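Local coordinates for putative flagellar motor switch protein FliN (Thermotoga maritima, PDB 1O6A), which probably forms part of the flagellar motor's switch complex, the C-ring at the base of the rotor that sets the direction of rotation, at the interface of chains A and B. Residues are numbered along the deposited sequence; one frame, centred on the assembly and turned at random. Chains: chain A/B, putative flagellar motor switch protein FliN.

Contact 1: the interface of chains A and B. Residues chain A 70, 77-78; chain B 27.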
loop_
_atom_site.group_PDB
_atom_site.type_symbol
_atom_site.label_atom_id
_atom_site.label_comp_id
_atom_site.label_asym_id
_atom_site.label_seq_id
_atom_site.Cartn_x
_atom_site.Cartn_y
_atom_site.Cartn_z
ATOM N N VAL A 70 10.157 -1.196 -6.891
ATOM C CA VAL A 70 9.342 -2.294 -7.408
ATOM C C VAL A 70 10.170 -3.191 -8.309
ATOM O O VAL A 70 10.937 -2.707 -9.142
ATOM C CB VAL A 70 8.085 -1.726 -8.177
ATOM C CG1 VAL A 70 7.176 -2.862 -8.595
ATOM C CG2 VAL A 70 7.350 -0.780 -7.307
ATOM N N PHE A 77 4.495 -9.042 -8.445
ATOM C CA PHE A 77 5.205 -7.885 -7.962
ATOM C C PHE A 77 5.968 -8.173 -6.668
ATOM O O PHE A 77 5.522 -8.899 -5.790
ATOM C CB PHE A 77 4.274 -6.707 -7.748
ATOM C CG PHE A 77 3.830 -6.083 -9.029
ATOM C CD1 PHE A 77 4.781 -5.631 -9.961
ATOM C CD2 PHE A 77 2.485 -6.025 -9.341
ATOM C CE1 PHE A 77 4.366 -5.081 -11.189
ATOM C CE2 PHE A 77 2.061 -5.475 -10.518
ATOM C CZ PHE A 77 2.999 -5.012 -11.455
ATOM N N GLY A 78 7.096 -7.508 -6.529
ATOM C CA GLY A 78 7.778 -7.444 -5.253
ATOM C C GLY A 78 8.401 -6.072 -5.034
ATOM O O GLY A 78 8.279 -5.185 -5.896
ATOM N N LEU B 27 0.344 -1.477 -4.007
ATOM C CA LEU B 27 1.006 -2.361 -4.961
ATOM C C LEU B 27 0.723 -3.815 -4.623
ATOM O O LEU B 27 0.780 -4.686 -5.473
ATOM C CB LEU B 27 2.529 -2.140 -4.898
ATOM C CG LEU B 27 3.377 -3.069 -5.775
ATOM C CD1 LEU B 27 3.180 -2.702 -7.251
ATOM C CD2 LEU B 27 4.854 -2.994 -5.391
#
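B:Leu27 reaches into chain A with both of its methyl groups, and each finds a different neighbour. CD2 meets A:Val70 tip to tip and faces both of its methyls, 3.8 Å from CG2 of A:Val70 and slightly farther from CG1. CD1 points another way and rests over one face of the A:Phe77 ring. It stands 3.8 Å above the ring plane, offset toward the rim on the CG side, where CD1 of B:Leu27 is 3.9 Å from CG of A:Phe77. The two side chains cross at about a right angle. CG of B:Leu27 is anti to its backbone N (chi1 176°), which carries the fork away from the loop of chain B toward strands 63-73 and 76-81 of chain A. This fork is the closely packed part. The looser side is at A:Gly78, whose O is 4.1 Å from CD2 of B:Leu27 and which buries little surface. The far rim of the phenyl ring, around CZ, also extends beyond the leucine. With an alanine here the ring face of A:Phe77 and the methyls of A:Val70 are likely to lose their partner, and a gap would probably open between the chains. The site adds a small apolar patch to the two-fold interface, likely supporting dimer assembly.

Contact 2: the interface of chains A and B. Residues chain A 65, 81, 84, 90; chain B 37-40.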
loop_
_atom_site.group_PDB
_atom_site.type_symbol
_atom_site.label_atom_id
_atom_site.label_comp_id
_atom_site.label_asym_id
_atom_site.label_seq_id
_atom_site.Cartn_x
_atom_site.Cartn_y
_atom_site.Cartn_z
ATOM N N ILE A 65 8.092 1.139 8.055
ATOM C CA ILE A 65 9.433 0.744 8.523
ATOM C C ILE A 65 10.491 0.783 7.430
ATOM O O ILE A 65 11.687 0.716 7.720
ATOM C CB ILE A 65 9.436 -0.621 9.184
ATOM C CG1 ILE A 65 9.037 -1.700 8.223
ATOM C CG2 ILE A 65 8.537 -0.688 10.459
ATOM C CD1 ILE A 65 9.847 -2.934 8.459
ATOM N N ILE A 81 14.129 -3.601 -0.815
ATOM C CA ILE A 81 14.293 -2.572 0.212
ATOM C C ILE A 81 15.480 -1.657 -0.146
ATOM O O ILE A 81 16.607 -2.130 -0.361
ATOM C CB ILE A 81 14.478 -3.243 1.599
ATOM C CG1 ILE A 81 13.138 -3.824 2.064
ATOM C CG2 ILE A 81 15.043 -2.275 2.632
ATOM C CD1 ILE A 81 13.248 -4.772 3.229
ATOM N N ILE A 84 15.629 1.423 5.226
ATOM C CA ILE A 84 14.931 0.735 6.339
ATOM C C ILE A 84 15.411 1.233 7.688
ATOM O O ILE A 84 16.544 1.604 7.817
ATOM C CB ILE A 84 15.062 -0.784 6.164
ATOM C CG1 ILE A 84 14.136 -1.539 7.122
ATOM C CG2 ILE A 84 16.546 -1.238 6.310
ATOM C CD1 ILE A 84 13.975 -2.992 6.746
ATOM N N ARG A 90 12.377 -1.052 14.449
ATOM C CA ARG A 90 11.236 -1.793 13.905
ATOM C C ARG A 90 10.413 -2.366 15.082
ATOM O O ARG A 90 9.184 -2.322 15.087
ATOM C CB ARG A 90 11.713 -2.945 13.004
ATOM C CG ARG A 90 12.370 -2.540 11.715
ATOM C CD ARG A 90 13.064 -3.665 10.973
ATOM N NE ARG A 90 14.393 -3.246 10.545
ATOM C CZ ARG A 90 15.239 -3.984 9.850
ATOM N NH1 ARG A 90 14.942 -5.237 9.496
ATOM N NH2 ARG A 90 16.413 -3.454 9.516
ATOM N N VAL B 37 10.938 -9.858 9.449
ATOM C CA VAL B 37 10.875 -8.404 9.439
ATOM C C VAL B 37 12.137 -7.824 10.055
ATOM O O VAL B 37 12.701 -6.850 9.518
ATOM C CB VAL B 37 9.603 -7.875 10.170
ATOM C CG1 VAL B 37 9.668 -6.342 10.408
ATOM C CG2 VAL B 37 8.378 -8.217 9.370
ATOM N N LEU B 38 12.592 -8.424 11.154
ATOM C CA LEU B 38 13.779 -7.969 11.860
ATOM C C LEU B 38 15.113 -8.303 11.160
ATOM O O LEU B 38 16.124 -7.666 11.435
ATOM C CB LEU B 38 13.818 -8.525 13.289
ATOM C CG LEU B 38 12.684 -8.153 14.227
ATOM C CD1 LEU B 38 12.921 -8.801 15.572
ATOM C CD2 LEU B 38 12.552 -6.637 14.346
ATOM N N GLU B 39 15.110 -9.284 10.270
ATOM C CA GLU B 39 16.301 -9.672 9.498
ATOM C C GLU B 39 16.444 -8.947 8.188
ATOM O O GLU B 39 17.515 -9.021 7.554
ATOM C CB GLU B 39 16.255 -11.173 9.202
ATOM C CG GLU B 39 16.522 -11.994 10.452
ATOM C CD GLU B 39 16.471 -13.510 10.228
ATOM O OE1 GLU B 39 15.940 -14.002 9.201
ATOM O OE2 GLU B 39 16.972 -14.204 11.108
HETATM N N MSE B 40 15.388 -8.271 7.738
HETATM C CA MSE B 40 15.483 -7.578 6.474
HETATM C C MSE B 40 16.564 -6.492 6.531
HETATM O O MSE B 40 16.829 -5.879 7.571
HETATM C CB MSE B 40 14.142 -6.970 6.056
HETATM C CG MSE B 40 13.100 -7.984 5.841
HETATM SE SE MSE B 40 11.600 -7.120 4.952
HETATM C CE MSE B 40 11.021 -5.819 6.316
#
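Helix 34-39 of chain B and the loop residue after it meet helix 87-94 of chain A and the strands 63-73, 76-81 and 83-84. A:Arg90 carries the polar part. Its NH1 donates to two backbone carbonyls of chain B, O of B:Val37 and O of B:Met40, each at 2.8 Å. Both acceptors lie close to the guanidinium plane. NH1 approaches O of B:Val37 in the carbonyl plane, with a C=O...N angle of 146°. It reaches O of B:Met40 with a tilt of 28° from that carbonyl's plane. NH2 adds a weak bond to the same oxygen. The arginine thus caps the C-terminal end of helix 34-39, where a positive group would probably be well placed against the helix dipole. Within chain A, CD1 of A:Ile84 lies over the centre of one guanidinium face, which may help to hold the group in place.

B:Met40, a selenomethionine, supplies the apolar part. Its chain bends at chi3 (-64°), which turns CE back toward chain A. CE of B:Met40 then lies 3.8 Å from CD1 of A:Ile65. The side chains of A:Ile65, A:Ile81 and A:Ile84 each cross that of B:Met40 at about a right angle. CD1 of A:Ile65 also touches CG1 of B:Val37, at 3.9 Å. The selenium is packed tightly, with SE of B:Met40 3.3 Å from CD1 of A:Ile81.

Contact 3: the interface of chains A and B. Residues chain A 16, 19, 21, 94; chain B 32-34, 37.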
loop_
_atom_site.group_PDB
_atom_site.type_symbol
_atom_site.label_atom_id
_atom_site.label_comp_id
_atom_site.label_asym_id
_atom_site.label_seq_id
_atom_site.Cartn_x
_atom_site.Cartn_y
_atom_site.Cartn_z
ATOM N N LEU A 16 8.183 -14.281 20.222
ATOM C CA LEU A 16 7.463 -13.497 19.224
ATOM C C LEU A 16 7.916 -13.750 17.789
ATOM O O LEU A 16 7.317 -13.237 16.850
ATOM C CB LEU A 16 7.668 -12.003 19.515
ATOM C CG LEU A 16 7.269 -11.550 20.917
ATOM C CD1 LEU A 16 7.637 -10.071 21.127
ATOM C CD2 LEU A 16 5.805 -11.769 21.090
ATOM N N ILE A 19 5.382 -14.850 14.975
ATOM C CA ILE A 19 4.123 -14.150 14.790
ATOM C C ILE A 19 4.035 -13.602 13.391
ATOM O O ILE A 19 4.902 -12.844 12.966
ATOM C CB ILE A 19 3.970 -13.016 15.824
ATOM C CG1 ILE A 19 3.861 -13.637 17.202
ATOM C CG2 ILE A 19 2.729 -12.139 15.513
ATOM C CD1 ILE A 19 4.036 -12.639 18.345
ATOM N N LEU A 21 2.917 -11.122 10.514
ATOM C CA LEU A 21 2.702 -9.707 10.459
ATOM C C LEU A 21 2.234 -9.379 9.074
ATOM O O LEU A 21 2.657 -10.007 8.092
ATOM C CB LEU A 21 4.006 -8.962 10.751
ATOM C CG LEU A 21 4.586 -9.144 12.155
ATOM C CD1 LEU A 21 5.857 -8.354 12.262
ATOM C CD2 LEU A 21 3.605 -8.674 13.152
ATOM N N LEU A 94 6.506 -1.280 16.120
ATOM C CA LEU A 94 5.503 -2.336 16.157
ATOM C C LEU A 94 4.914 -2.465 17.550
ATOM O O LEU A 94 3.817 -2.985 17.702
ATOM C CB LEU A 94 6.102 -3.683 15.735
ATOM C CG LEU A 94 6.449 -3.735 14.257
ATOM C CD1 LEU A 94 7.248 -4.975 13.944
ATOM C CD2 LEU A 94 5.178 -3.658 13.422
HETATM N N MSE B 32 4.561 -11.968 6.736
HETATM C CA MSE B 32 5.817 -12.583 7.108
HETATM C C MSE B 32 5.955 -12.583 8.620
HETATM O O MSE B 32 5.239 -11.859 9.306
HETATM C CB MSE B 32 6.984 -11.808 6.501
HETATM C CG MSE B 32 7.006 -10.420 6.905
HETATM SE SE MSE B 32 8.626 -9.490 6.070
HETATM C CE MSE B 32 8.287 -9.753 4.412
ATOM N N THR B 33 6.876 -13.369 9.132
ATOM C CA THR B 33 7.057 -13.442 10.596
ATOM C C THR B 33 7.813 -12.214 11.088
ATOM O O THR B 33 8.538 -11.530 10.338
ATOM C CB THR B 33 7.796 -14.705 11.070
ATOM O OG1 THR B 33 9.157 -14.675 10.617
ATOM C CG2 THR B 33 7.142 -16.016 10.555
ATOM N N LEU B 34 7.671 -11.937 12.366
ATOM C CA LEU B 34 8.500 -10.920 12.994
ATOM C C LEU B 34 10.002 -11.183 12.799
ATOM O O LEU B 34 10.799 -10.263 12.625
ATOM C CB LEU B 34 8.211 -10.915 14.511
ATOM C CG LEU B 34 9.038 -9.899 15.326
ATOM C CD1 LEU B 34 8.775 -8.485 14.890
ATOM C CD2 LEU B 34 8.735 -10.049 16.793
ATOM N N VAL B 37 10.938 -9.858 9.449
ATOM C CA VAL B 37 10.875 -8.404 9.439
ATOM C C VAL B 37 12.137 -7.824 10.055
ATOM O O VAL B 37 12.701 -6.850 9.518
ATOM C CB VAL B 37 9.603 -7.875 10.170
ATOM C CG1 VAL B 37 9.668 -6.342 10.408
ATOM C CG2 VAL B 37 8.378 -8.217 9.370
#
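N of A:Leu21 donates to O of B:Met32 at 2.7 Å. The return bond runs from N of B:Met32 to O of A:Leu21, at 3.1 Å. Together they make an antiparallel beta bridge between the chains. A third backbone bond follows, from N of B:Leu34 to O of A:Ile19 at 3.0 Å. It ties down the first residue of helix 34-39.

B:Leu34 then sends its side chain into chain A. With chi1 at 179° it extends away from its own backbone N, and the two methyls part from there. CD2 is pressed against the end of helix 11-16, 3.5 Å from CB of A:Leu16. CB of B:Leu34 lies over the same turn, 3.4 Å from the carbonyl O of A:Leu16. CD1 of B:Leu34 turns the other way and meets CD1 of A:Leu94 and CD1 of A:Leu21, each at 3.9 Å. The side chains of A:Leu94 and B:Leu34 slide past each other in opposite directions. A:Leu21 fills the near side. Its CD1 lies against both CA of B:Leu34 and CG2 of B:Val37, and its side chain crosses that of B:Val37 at about a right angle. CD1 of A:Leu21 is 3.8 Å from CG2 of B:Val37. A serine at B:Leu34 would probably leave A:Leu16, A:Leu21 and A:Leu94 without their apolar mate and open a gap beside the bridge.

The site lies where strand 20-26 of chain A pairs with strand 28-33 of chain B, just as the latter passes into helix 34-39.

Contact 4: the interface of chains A and B. Residues chain A 13, 16, 87, 91, 94; chain B 34, 38.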
loop_
_atom_site.group_PDB
_atom_site.type_symbol
_atom_site.label_atom_id
_atom_site.label_comp_id
_atom_site.label_asym_id
_atom_site.label_seq_id
_atom_site.Cartn_x
_atom_site.Cartn_y
_atom_site.Cartn_z
ATOM N N LEU A 13 11.503 -11.613 23.254
ATOM C CA LEU A 13 11.559 -11.603 21.790
ATOM C C LEU A 13 11.464 -13.026 21.198
ATOM O O LEU A 13 10.813 -13.229 20.183
ATOM C CB LEU A 13 12.839 -10.910 21.296
ATOM C CG LEU A 13 13.043 -10.845 19.771
ATOM C CD1 LEU A 13 11.923 -10.104 19.107
ATOM C CD2 LEU A 13 14.397 -10.179 19.408
ATOM N N LEU A 16 8.183 -14.281 20.222
ATOM C CA LEU A 16 7.463 -13.497 19.224
ATOM C C LEU A 16 7.916 -13.750 17.789
ATOM O O LEU A 16 7.317 -13.237 16.850
ATOM C CB LEU A 16 7.668 -12.003 19.515
ATOM C CG LEU A 16 7.269 -11.550 20.917
ATOM C CD1 LEU A 16 7.637 -10.071 21.127
ATOM C CD2 LEU A 16 5.805 -11.769 21.090
ATOM N N PRO A 87 16.738 -2.620 13.193
ATOM C CA PRO A 87 15.913 -3.679 13.783
ATOM C C PRO A 87 15.328 -3.285 15.139
ATOM O O PRO A 87 14.194 -3.615 15.397
ATOM C CB PRO A 87 16.881 -4.871 13.897
ATOM C CG PRO A 87 17.906 -4.600 12.856
ATOM C CD PRO A 87 18.092 -3.121 12.870
ATOM N N LEU A 91 11.107 -2.901 16.074
ATOM C CA LEU A 91 10.445 -3.388 17.284
ATOM C C LEU A 91 9.682 -2.307 18.008
ATOM O O LEU A 91 8.565 -2.545 18.485
ATOM C CB LEU A 91 11.475 -3.970 18.250
ATOM C CG LEU A 91 11.646 -5.468 18.164
ATOM C CD1 LEU A 91 12.678 -5.893 19.210
ATOM C CD2 LEU A 91 10.286 -6.201 18.373
ATOM N N LEU A 94 6.506 -1.280 16.120
ATOM C CA LEU A 94 5.503 -2.336 16.157
ATOM C C LEU A 94 4.914 -2.465 17.550
ATOM O O LEU A 94 3.817 -2.985 17.702
ATOM C CB LEU A 94 6.102 -3.683 15.735
ATOM C CG LEU A 94 6.449 -3.735 14.257
ATOM C CD1 LEU A 94 7.248 -4.975 13.944
ATOM C CD2 LEU A 94 5.178 -3.658 13.422
ATOM N N LEU B 34 7.671 -11.937 12.366
ATOM C CA LEU B 34 8.500 -10.920 12.994
ATOM C C LEU B 34 10.002 -11.183 12.799
ATOM O O LEU B 34 10.799 -10.263 12.625
ATOM C CB LEU B 34 8.211 -10.915 14.511
ATOM C CG LEU B 34 9.038 -9.899 15.326
ATOM C CD1 LEU B 34 8.775 -8.485 14.890
ATOM C CD2 LEU B 34 8.735 -10.049 16.793
ATOM N N LEU B 38 12.592 -8.424 11.154
ATOM C CA LEU B 38 13.779 -7.969 11.860
ATOM C C LEU B 38 15.113 -8.303 11.160
ATOM O O LEU B 38 16.124 -7.666 11.435
ATOM C CB LEU B 38 13.818 -8.525 13.289
ATOM C CG LEU B 38 12.684 -8.153 14.227
ATOM C CD1 LEU B 38 12.921 -8.801 15.572
ATOM C CD2 LEU B 38 12.552 -6.637 14.346
#
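B:Leu34 and B:Leu38 stand one turn apart on helix 34-39, with helical backbone angles, and face helices 11-16 and 87-94 of chain A. B:Leu38 spans the two helices. Its CG is anti to the carbonyl carbon (chi1 -61°), and its two methyls go to different helices. CD1 meets A:Leu13 tip to tip, with CD1 of B:Leu38 3.9 Å from CD1 of A:Leu13. CD2 turns toward helix 87-94. There it lies 3.6 Å from the carbonyl O of A:Pro87, at the start of that helix, and 4.1 Å from CG of A:Leu91. The side chains of A:Leu91 and B:Leu38 cross at about a right angle. The A:Pro87 ring comes near the backbone of B:Leu38 instead, its CB and CG each 3.8 Å from O of B:Leu38.

A:Leu13 serves both leucines of chain B. A chi1 of 179° stretches its side chain out from helix 11-16, CG lying opposite the backbone N. CD1 of A:Leu13 also touches CD2 of B:Leu34, at 3.9 Å, and the two side chains cross obliquely. A:Leu16 and A:Leu94 close the B:Leu34 end of the patch. The leucines of chain B thus sit among aliphatic side chains from both terminal helices of chain A. The site joins these helices to helix 34-39 of the partner and is likely to contribute to holding the dimer together.

Contacts 2, 3 and 4 form one continuous surface around helix 34-39 of chain B. The C-alpha centres of contacts 3 and 4 are about 6 Å apart, and the two share A:Leu16, A:Leu94 and B:Leu34. Contact 2 lies about 10 Å from contact 3, sharing B:Val37, and about 9 Å from contact 4, sharing B:Leu38. Contact 1 is more remote, 16 to 23 Å from the other centres, but strands 63-73 and 76-81 of chain A serve both contacts 1 and 2. The shared residues and the two-fold repeat are consistent with a dimer, though the structure alone does not show that it is the form in the cell.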